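Local coordinates for protein L-fuculose phosphate aldolase (Streptococcus pneumoniae, PDB 4C24) that is a zinc-containing aldolase of the class II aldolase and adducin family, at residues A[80-85]-A[161-166]. Numbering follows the deposited sequence.
Sequences WYMHLI and GILAGA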
loop_
_atom_site.group_PDB
_atom_site.type_symbol
_atom_site.label_atom_id
_atom_site.label_comp_id
_atom_site.label_asym_id
_atom_site.label_seq_id
_atom_site.Cartn_x
_atom_site.Cartn_y
_atom_site.Cartn_z
ATOM N N TRP A 80 9.374 28.650 1.879
ATOM C CA TRP A 80 10.697 29.022 2.300
ATOM C C TRP A 80 10.761 29.712 3.638
ATOM O O TRP A 80 11.690 29.480 4.390
ATOM C CB TRP A 80 11.395 29.866 1.215
ATOM C CG TRP A 80 10.754 31.221 1.028
ATOM C CD1 TRP A 80 9.768 31.556 0.138
ATOM C CD2 TRP A 80 11.040 32.419 1.775
ATOM N NE1 TRP A 80 9.400 32.881 0.304
ATOM C CE2 TRP A 80 10.155 33.435 1.297
ATOM C CE3 TRP A 80 11.914 32.717 2.827
ATOM C CZ2 TRP A 80 10.153 34.739 1.823
ATOM C CZ3 TRP A 80 11.920 34.008 3.346
ATOM C CH2 TRP A 80 11.044 35.008 2.837
ATOM N N TYR A 81 9.724 30.501 3.975
ATOM C CA TYR A 81 9.759 31.203 5.239
ATOM C C TYR A 81 9.402 30.300 6.416
ATOM O O TYR A 81 9.966 30.448 7.509
ATOM C CB TYR A 81 8.926 32.471 5.171
ATOM C CG TYR A 81 8.979 33.301 6.426
ATOM C CD1 TYR A 81 10.181 33.774 6.959
ATOM C CD2 TYR A 81 7.801 33.622 7.081
ATOM C CE1 TYR A 81 10.221 34.549 8.105
ATOM C CE2 TYR A 81 7.825 34.373 8.235
ATOM C CZ TYR A 81 9.012 34.836 8.756
ATOM O OH TYR A 81 9.053 35.581 9.892
ATOM N N MET A 82 8.586 29.281 6.155
ATOM C CA MET A 82 8.345 28.278 7.186
ATOM C C MET A 82 9.638 27.556 7.570
ATOM O O MET A 82 9.892 27.269 8.722
ATOM C CB MET A 82 7.258 27.307 6.752
ATOM C CG MET A 82 7.076 26.156 7.705
ATOM S SD MET A 82 5.555 25.232 7.429
ATOM C CE MET A 82 5.918 24.578 5.795
ATOM N N HIS A 83 10.517 27.306 6.583
ATOM C CA HIS A 83 11.805 26.732 6.922
ATOM C C HIS A 83 12.723 27.739 7.584
ATOM O O HIS A 83 13.300 27.472 8.651
ATOM C CB HIS A 83 12.537 26.255 5.625
ATOM C CG HIS A 83 11.906 25.071 4.960
ATOM N ND1 HIS A 83 12.550 23.856 4.819
ATOM C CD2 HIS A 83 10.662 24.903 4.435
ATOM C CE1 HIS A 83 11.754 23.009 4.190
ATOM N NE2 HIS A 83 10.585 23.606 3.978
ATOM N N LEU A 84 12.849 28.914 6.963
ATOM C CA LEU A 84 13.777 29.923 7.436
ATOM C C LEU A 84 13.537 30.351 8.893
ATOM O O LEU A 84 14.483 30.494 9.665
ATOM C CB LEU A 84 13.758 31.122 6.507
ATOM C CG LEU A 84 14.857 32.159 6.726
ATOM C CD1 LEU A 84 16.264 31.564 6.544
ATOM C CD2 LEU A 84 14.630 33.376 5.836
ATOM N N ILE A 85 12.260 30.516 9.277
ATOM C CA ILE A 85 11.977 30.966 10.641
ATOM C C ILE A 85 12.417 29.933 11.689
ATOM O O ILE A 85 12.785 30.283 12.813
ATOM C CB ILE A 85 10.494 31.349 10.797
ATOM C CG1 ILE A 85 10.315 32.253 12.013
ATOM C CG2 ILE A 85 9.578 30.124 10.816
ATOM C CD1 ILE A 85 8.880 32.714 12.190
ATOM N N GLY A 161 -0.072 19.001 6.290
ATOM C CA GLY A 161 0.983 17.988 6.274
ATOM C C GLY A 161 1.863 18.011 7.485
ATOM O O GLY A 161 1.397 18.244 8.595
ATOM N N ILE A 162 3.149 17.771 7.291
ATOM C CA ILE A 162 4.069 17.635 8.381
ATOM C C ILE A 162 5.313 18.459 8.075
ATOM O O ILE A 162 5.655 18.672 6.904
ATOM C CB ILE A 162 4.451 16.146 8.590
ATOM C CG1 ILE A 162 5.248 15.913 9.870
ATOM C CG2 ILE A 162 5.229 15.602 7.388
ATOM C CD1 ILE A 162 5.493 14.456 10.188
ATOM N N LEU A 163 5.958 18.917 9.126
ATOM C CA LEU A 163 7.252 19.561 9.083
ATOM C C LEU A 163 8.143 18.870 10.100
ATOM O O LEU A 163 7.745 18.651 11.249
ATOM C CB LEU A 163 7.138 21.051 9.416
ATOM C CG LEU A 163 8.354 21.962 9.207
ATOM C CD1 LEU A 163 8.493 22.224 7.713
ATOM C CD2 LEU A 163 8.211 23.307 9.933
ATOM N N ALA A 164 9.364 18.506 9.696
ATOM C CA ALA A 164 10.315 17.923 10.628
ATOM C C ALA A 164 11.681 18.558 10.455
ATOM O O ALA A 164 12.020 18.987 9.361
ATOM C CB ALA A 164 10.416 16.416 10.436
ATOM N N GLY A 165 12.451 18.584 11.531
ATOM C CA GLY A 165 13.796 19.141 11.492
ATOM C C GLY A 165 14.775 18.330 12.295
ATOM O O GLY A 165 14.417 17.664 13.274
ATOM N N ALA A 166 16.037 18.364 11.875
ATOM C CA ALA A 166 17.072 17.677 12.617
ATOM C C ALA A 166 18.416 18.266 12.265
ATOM O O ALA A 166 18.483 19.284 11.596
ATOM C CB ALA A 166 17.052 16.185 12.303
#
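Apolar packing between M82, on helix 80-89, and L163, on strand 161-166, is a compact example of how a helix is laid against a central sheet. Both residues send CB toward the other segment, and the two side chains run alongside one another, heading opposite ways. M82 CG lies 3.8 Å from L163 CD2, and the sulfur SD is 4.1 Å from the same methyl. The thioether chain runs extended until it bends at its last torsion (chi3 65°), which turns CE back to within 4.0 Å of L163 CD1. Both leucine methyls are thus used: CD2 packs on CG and SD, while CD1 reaches from CG to the terminal CE.

A looser contact comes from H83, whose ring meets the leucine obliquely, NE2 standing 4.5 Å from L163 CD1. Its polar atoms are engaged elsewhere: ND1 hydrogen-bonds S34 and NE2 hydrogen-bonds N32. I96 and H98 of the adjacent strand 95-99 also touch L163.

H98 is a zinc ligand, and the M82 side chain lies about 6 Å from the metal. The contact is buried and apolar, so close packing rather than polar bonding probably joins helix to sheet beside the zinc site, while the imidazole's polarity is satisfied by other residues.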